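Local structure of endonuclease V isoform X2 (6OZI) at residues L60-V68 and K215-T223. The protein probably cleaves nucleic acid strands near inosine in a metal-ion-dependent reaction, as an endonuclease V of the RNase H-like clan. The protein carries 1 engineered substitution. Sequence-based numbering, arbitrary orientation.
Sequences LSYPEMKQV and KIVKGCTKT. With nucleotides of chain D.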
ATOM      1  N   LEU A  60      21.002   9.876  -6.314  1.00 27.20           N
ATOM      2  CA  LEU A  60      21.626   8.900  -5.433  1.00 26.75           C
ATOM      3  C   LEU A  60      23.066   8.681  -5.869  1.00 28.37           C
ATOM      4  O   LEU A  60      23.375   8.702  -7.063  1.00 29.69           O
ATOM      5  CB  LEU A  60      20.887   7.554  -5.457  1.00 23.67           C
ATOM      6  CG  LEU A  60      19.554   7.424  -4.715  1.00 21.66           C
ATOM      7  CD1 LEU A  60      18.459   8.263  -5.358  1.00 18.93           C
ATOM      8  CD2 LEU A  60      19.134   5.966  -4.646  1.00 21.40           C
ATOM      9  N   SER A  61      23.946   8.462  -4.898  1.00 26.31           N
ATOM     10  CA  SER A  61      25.327   8.159  -5.233  1.00 27.62           C
ATOM     11  C   SER A  61      25.424   6.783  -5.878  1.00 27.97           C
ATOM     12  O   SER A  61      24.576   5.914  -5.669  1.00 24.89           O
ATOM     13  CB  SER A  61      26.217   8.222  -3.992  1.00 28.70           C
ATOM     14  OG  SER A  61      25.759   7.331  -2.991  1.00 29.00           O
ATOM     15  N   TYR A  62      26.465   6.602  -6.683  1.00 28.18           N
ATOM     16  CA  TYR A  62      26.729   5.324  -7.330  1.00 29.36           C
ATOM     17  C   TYR A  62      28.151   4.902  -7.000  1.00 31.10           C
ATOM     18  O   TYR A  62      29.079   5.693  -7.166  1.00 32.41           O
ATOM     19  CB  TYR A  62      26.543   5.420  -8.847  1.00 28.97           C
ATOM     20  CG  TYR A  62      26.530   4.071  -9.537  1.00 29.10           C
ATOM     21  CD1 TYR A  62      27.711   3.391  -9.811  1.00 30.65           C
ATOM     22  CD2 TYR A  62      25.333   3.482  -9.916  1.00 28.59           C
ATOM     23  CE1 TYR A  62      27.696   2.144 -10.430  1.00 31.76           C
ATOM     24  CE2 TYR A  62      25.303   2.245 -10.535  1.00 29.99           C
ATOM     25  CZ  TYR A  62      26.488   1.581 -10.794  1.00 31.69           C
ATOM     26  OH  TYR A  62      26.454   0.357 -11.416  1.00 31.72           O
ATOM     27  N   PRO A  63      28.342   3.642  -6.575  1.00 30.80           N
ATOM     28  CA  PRO A  63      27.326   2.586  -6.466  1.00 30.56           C
ATOM     29  C   PRO A  63      26.657   2.434  -5.099  1.00 30.77           C
ATOM     30  O   PRO A  63      25.928   1.463  -4.903  1.00 30.41           O
ATOM     31  CB  PRO A  63      28.130   1.327  -6.781  1.00 31.44           C
ATOM     32  CG  PRO A  63      29.482   1.631  -6.193  1.00 32.46           C
ATOM     33  CD  PRO A  63      29.698   3.120  -6.331  1.00 31.66           C
ATOM     34  N   GLU A  64      26.890   3.366  -4.174  1.00 29.07           N
ATOM     35  CA  GLU A  64      26.397   3.192  -2.810  1.00 30.59           C
ATOM     36  C   GLU A  64      24.876   3.294  -2.703  1.00 30.24           C
ATOM     37  O   GLU A  64      24.311   2.796  -1.725  1.00 32.44           O
ATOM     38  CB  GLU A  64      27.045   4.218  -1.881  1.00 33.13           C
ATOM     39  CG  GLU A  64      28.530   4.006  -1.645  1.00 37.90           C
ATOM     40  CD  GLU A  64      29.397   4.564  -2.769  1.00 40.53           C
ATOM     41  OE1 GLU A  64      28.846   5.168  -3.716  1.00 39.40           O
ATOM     42  OE2 GLU A  64      30.634   4.396  -2.700  1.00 43.77           O
ATOM     43  N   MET A  65      24.209   3.918  -3.680  1.00 28.84           N
ATOM     44  CA  MET A  65      22.746   4.061  -3.694  1.00 29.49           C
ATOM     45  C   MET A  65      22.240   4.853  -2.493  1.00 30.19           C
ATOM     46  O   MET A  65      21.179   4.564  -1.943  1.00 31.90           O
ATOM     47  CB  MET A  65      22.029   2.711  -3.779  1.00 29.42           C
ATOM     48  CG  MET A  65      22.075   2.059  -5.144  1.00 28.60           C
ATOM     49  SD  MET A  65      21.380   3.117  -6.432  1.00 29.46           S
ATOM     50  CE  MET A  65      22.896   3.580  -7.264  1.00 29.81           C
ATOM     51  N   LYS A  66      23.004   5.853  -2.075  1.00 29.26           N
ATOM     52  CA  LYS A  66      22.614   6.744  -0.990  1.00 30.89           C
ATOM     53  C   LYS A  66      22.035   8.026  -1.567  1.00 28.11           C
ATOM     54  O   LYS A  66      22.667   8.679  -2.402  1.00 25.70           O
ATOM     55  CB  LYS A  66      23.806   7.062  -0.088  1.00 36.55           C
ATOM     56  CG  LYS A  66      24.354   5.882   0.708  1.00 42.85           C
ATOM     57  CD  LYS A  66      23.485   5.589   1.930  1.00 48.12           C
ATOM     58  CE  LYS A  66      22.433   4.508   1.705  1.00 50.61           C
ATOM     59  NZ  LYS A  66      21.568   4.372   2.926  1.00 52.69           N
ATOM     60  N   GLN A  67      20.836   8.381  -1.117  1.00 28.02           N
ATOM     61  CA  GLN A  67      20.173   9.580  -1.609  1.00 28.38           C
ATOM     62  C   GLN A  67      20.951  10.814  -1.158  1.00 28.28           C
ATOM     63  O   GLN A  67      21.216  10.992   0.038  1.00 28.19           O
ATOM     64  CB  GLN A  67      18.736   9.638  -1.098  1.00 29.75           C
ATOM     65  CG  GLN A  67      17.900  10.742  -1.724  1.00 31.70           C
ATOM     66  CD  GLN A  67      16.501  10.792  -1.137  1.00 34.26           C
ATOM     67  OE1 GLN A  67      15.712   9.859  -1.302  1.00 35.48           O
ATOM     68  NE2 GLN A  67      16.191  11.882  -0.437  1.00 33.21           N
ATOM     69  N   VAL A  68      21.359  11.640  -2.118  1.00 27.92           N
ATOM     70  CA  VAL A  68      22.046  12.892  -1.821  1.00 29.36           C
ATOM     71  C   VAL A  68      21.261  14.110  -2.273  1.00 30.00           C
ATOM     72  O   VAL A  68      21.616  15.232  -1.878  1.00 31.26           O
ATOM     73  CB  VAL A  68      23.466  12.926  -2.431  1.00 28.94           C
ATOM     74  CG1 VAL A  68      24.362  11.885  -1.776  1.00 28.62           C
ATOM     75  CG2 VAL A  68      23.404  12.699  -3.934  1.00 28.78           C
ATOM     76  N   LYS A 215      23.581  -2.910 -17.137  1.00 26.05           N
ATOM     77  CA  LYS A 215      24.565  -2.934 -16.052  1.00 27.07           C
ATOM     78  C   LYS A 215      24.249  -1.883 -14.993  1.00 26.55           C
ATOM     79  O   LYS A 215      24.400  -2.134 -13.788  1.00 27.78           O
ATOM     80  CB  LYS A 215      25.983  -2.716 -16.585  1.00 30.07           C
ATOM     81  CG  LYS A 215      26.803  -3.978 -16.803  1.00 34.92           C
ATOM     82  CD  LYS A 215      27.811  -3.790 -17.935  1.00 39.48           C
ATOM     83  CE  LYS A 215      28.868  -4.881 -17.931  1.00 43.71           C
ATOM     84  NZ  LYS A 215      28.311  -6.168 -17.434  1.00 44.21           N
ATOM     85  N   ILE A 216      23.828  -0.693 -15.422  1.00 25.93           N
ATOM     86  CA  ILE A 216      23.523   0.370 -14.469  1.00 24.58           C
ATOM     87  C   ILE A 216      22.274   0.027 -13.666  1.00 22.50           C
ATOM     88  O   ILE A 216      22.205   0.278 -12.456  1.00 24.38           O
ATOM     89  CB  ILE A 216      23.382   1.711 -15.211  1.00 24.39           C
ATOM     90  CG1 ILE A 216      24.726   2.083 -15.855  1.00 25.91           C
ATOM     91  CG2 ILE A 216      22.887   2.805 -14.274  1.00 23.76           C
ATOM     92  CD1 ILE A 216      24.697   3.339 -16.691  1.00 25.63           C
ATOM     93  N   VAL A 217      21.268  -0.553 -14.316  1.00 20.60           N
ATOM     94  CA  VAL A 217      20.072  -0.960 -13.581  1.00 22.92           C
ATOM     95  C   VAL A 217      20.417  -2.043 -12.555  1.00 24.92           C
ATOM     96  O   VAL A 217      19.925  -2.021 -11.419  1.00 25.12           O
ATOM     97  CB  VAL A 217      18.975  -1.403 -14.571  1.00 23.38           C
ATOM     98  CG1 VAL A 217      17.808  -2.051 -13.852  1.00 22.63           C
ATOM     99  CG2 VAL A 217      18.486  -0.191 -15.386  1.00 21.48           C
ATOM    100  N   LYS A 218      21.298  -2.983 -12.922  1.00 24.28           N
ATOM    101  CA  LYS A 218      21.749  -3.996 -11.966  1.00 23.94           C
ATOM    102  C   LYS A 218      22.458  -3.358 -10.782  1.00 24.54           C
ATOM    103  O   LYS A 218      22.203  -3.716  -9.623  1.00 26.20           O
ATOM    104  CB  LYS A 218      22.673  -5.004 -12.649  1.00 25.02           C
ATOM    105  CG  LYS A 218      23.156  -6.139 -11.742  1.00 28.48           C
ATOM    106  CD  LYS A 218      23.603  -7.343 -12.579  1.00 32.61           C
ATOM    107  CE  LYS A 218      23.905  -8.582 -11.735  1.00 38.77           C
ATOM    108  NZ  LYS A 218      24.021  -9.812 -12.602  1.00 41.98           N
ATOM    109  N   GLY A 219      23.366  -2.415 -11.057  1.00 23.91           N
ATOM    110  CA  GLY A 219      24.055  -1.714  -9.985  1.00 25.95           C
ATOM    111  C   GLY A 219      23.131  -0.908  -9.089  1.00 25.86           C
ATOM    112  O   GLY A 219      23.460  -0.647  -7.929  1.00 26.32           O
ATOM    113  N   CYS A 220      21.973  -0.498  -9.608  1.00 23.74           N
ATOM    114  CA  CYS A 220      21.001   0.258  -8.830  1.00 25.25           C
ATOM    115  C   CYS A 220      19.996  -0.628  -8.107  1.00 25.41           C
ATOM    116  O   CYS A 220      19.089  -0.098  -7.465  1.00 25.41           O
ATOM    117  CB  CYS A 220      20.236   1.238  -9.728  1.00 23.21           C
ATOM    118  SG  CYS A 220      21.230   2.582 -10.412  1.00 25.26           S
ATOM    119  N   THR A 221      20.130  -1.951  -8.186  1.00 25.02           N
ATOM    120  CA  THR A 221      19.102  -2.866  -7.703  1.00 25.48           C
ATOM    121  C   THR A 221      19.428  -3.350  -6.293  1.00 28.38           C
ATOM    122  O   THR A 221      20.463  -3.989  -6.069  1.00 28.35           O
ATOM    123  CB  THR A 221      18.946  -4.060  -8.645  1.00 24.68           C
ATOM    124  OG1 THR A 221      18.398  -3.623  -9.896  1.00 22.95           O
ATOM    125  CG2 THR A 221      18.024  -5.104  -8.029  1.00 23.84           C
ATOM    126  N   LYS A 222      18.545  -3.033  -5.348  1.00 26.27           N
ATOM    127  CA  LYS A 222      18.465  -3.729  -4.070  1.00 27.75           C
ATOM    128  C   LYS A 222      17.252  -4.645  -4.020  1.00 28.19           C
ATOM    129  O   LYS A 222      17.381  -5.835  -3.712  1.00 28.43           O
ATOM    130  CB  LYS A 222      18.414  -2.729  -2.903  1.00 29.27           C
ATOM    131  CG  LYS A 222      19.699  -1.949  -2.686  1.00 31.52           C
ATOM    132  CD  LYS A 222      19.610  -1.050  -1.461  1.00 35.74           C
ATOM    133  CE  LYS A 222      20.891  -0.245  -1.277  1.00 39.27           C
ATOM    134  NZ  LYS A 222      20.778   0.789  -0.202  1.00 42.86           N
ATOM    135  N   THR A 223      16.075  -4.114  -4.341  1.00 28.59           N
ATOM    136  CA  THR A 223      14.855  -4.874  -4.551  1.00 27.08           C
ATOM    137  C   THR A 223      14.454  -4.732  -6.023  1.00 24.31           C
ATOM    138  O   THR A 223      15.214  -4.200  -6.837  1.00 23.63           O
ATOM    139  CB  THR A 223      13.767  -4.389  -3.585  1.00 27.37           C
ATOM    140  OG1 THR A 223      13.495  -3.003  -3.818  1.00 25.42           O
ATOM    141  CG2 THR A 223      14.229  -4.568  -2.140  1.00 28.48           C
TER
ATOM    142  P    DC D  11      12.036  -1.814   0.567  1.00 43.19           P
ATOM    143  OP1  DC D  11      13.373  -1.801   1.203  1.00 46.35           O
ATOM    144  OP2  DC D  11      11.614  -0.737  -0.357  1.00 40.63           O
ATOM    145  O5'  DC D  11      11.942  -3.175  -0.230  1.00 42.13           O
ATOM    146  C5'  DC D  11      10.728  -3.542  -0.817  1.00 39.32           C
ATOM    147  C4'  DC D  11      10.437  -4.994  -0.544  1.00 35.88           C
ATOM    148  O4'  DC D  11       9.503  -5.096   0.541  1.00 35.51           O
ATOM    149  C3'  DC D  11       9.798  -5.718  -1.700  1.00 32.95           C
ATOM    150  O3'  DC D  11      10.814  -6.263  -2.492  1.00 30.13           O
ATOM    151  C2'  DC D  11       8.974  -6.808  -1.022  1.00 33.82           C
ATOM    152  C1'  DC D  11       8.646  -6.196   0.335  1.00 34.97           C
ATOM    153  N1   DC D  11       7.235  -5.727   0.490  1.00 35.11           N
ATOM    154  C2   DC D  11       6.231  -6.655   0.748  1.00 34.64           C
ATOM    155  O2   DC D  11       6.530  -7.850   0.805  1.00 35.62           O
ATOM    156  N3   DC D  11       4.961  -6.218   0.921  1.00 33.97           N
ATOM    157  C4   DC D  11       4.686  -4.919   0.857  1.00 34.23           C
ATOM    158  N4   DC D  11       3.416  -4.535   1.035  1.00 33.34           N
ATOM    159  C5   DC D  11       5.702  -3.952   0.598  1.00 35.71           C
ATOM    160  C6   DC D  11       6.951  -4.396   0.429  1.00 35.71           C
ATOM    161  P    DA D  12      10.578  -6.488  -4.060  1.00 28.78           P
ATOM    162  OP1  DA D  12      11.853  -7.024  -4.587  1.00 29.18           O
ATOM    163  OP2  DA D  12       9.983  -5.254  -4.630  1.00 29.72           O
ATOM    164  O5'  DA D  12       9.463  -7.631  -4.116  1.00 31.62           O
ATOM    165  C5'  DA D  12       9.825  -8.982  -3.871  1.00 32.25           C
ATOM    166  C4'  DA D  12       8.597  -9.862  -3.855  1.00 33.62           C
ATOM    167  O4'  DA D  12       7.782  -9.499  -2.723  1.00 35.04           O
ATOM    168  C3'  DA D  12       7.693  -9.723  -5.068  1.00 34.48           C
ATOM    169  O3'  DA D  12       8.062 -10.679  -6.053  1.00 34.75           O
ATOM    170  C2'  DA D  12       6.312 -10.028  -4.494  1.00 35.74           C
ATOM    171  C1'  DA D  12       6.416  -9.481  -3.082  1.00 36.16           C
ATOM    172  N9   DA D  12       5.914  -8.118  -2.955  1.00 38.57           N
ATOM    173  C8   DA D  12       6.580  -6.956  -3.224  1.00 40.05           C
ATOM    174  N7   DA D  12       5.865  -5.874  -3.018  1.00 39.39           N
ATOM    175  C5   DA D  12       4.645  -6.364  -2.594  1.00 38.10           C
ATOM    176  C6   DA D  12       3.449  -5.732  -2.218  1.00 38.30           C
ATOM    177  N6   DA D  12       3.286  -4.408  -2.201  1.00 38.86           N
ATOM    178  N1   DA D  12       2.425  -6.519  -1.851  1.00 38.33           N
ATOM    179  C2   DA D  12       2.596  -7.849  -1.863  1.00 37.48           C
ATOM    180  N3   DA D  12       3.662  -8.556  -2.199  1.00 37.15           N
ATOM    181  C4   DA D  12       4.662  -7.747  -2.555  1.00 37.67           C
TER
HETATM  182  O   HOH W   1      25.644  -0.867  -6.797  1.00 38.34           O
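Pro63 and Gly219, whose CA atoms lie 6.4 Å apart, bring the hairpin turn between strands 52-61 and 67-76 against the C-terminal end of helix 210-219 in this RNase H-like fold. The turn is closed by backbone bonds from Met65 N to Ser61 O and from Ser61 N to Lys66 O, with a cis peptide before Pro63. The Tyr62 ring, its CG set opposite the backbone N at chi1 -168°, reaches the helix end, where Tyr62 OH sits 3.5 Å from Gly219 CA. Glycine suits this point, since a beta carbon would collide with that hydroxyl. Cys220 SG meets the Tyr62 ring at its edge, 5.3 Å from the centroid and 88° off the normal. Cys220 SG would probably lose this aromatic neighbour, and a gap open beside Gly219, were Tyr62 replaced by an alanine. Met65, doubling back on itself, lays CE 3.7 Å from Cys220 SG, while Lys222 runs its CE past Met65 CB. Beyond it, Thr223 packs on the DNA backbone of chain D, Thr223 CG2 to DC11 O5' being 3.3 Å. One water donates to Pro63 O at 3.0 Å; its second bond, to Gly219 O, is doubtful, being only 2.5 Å long.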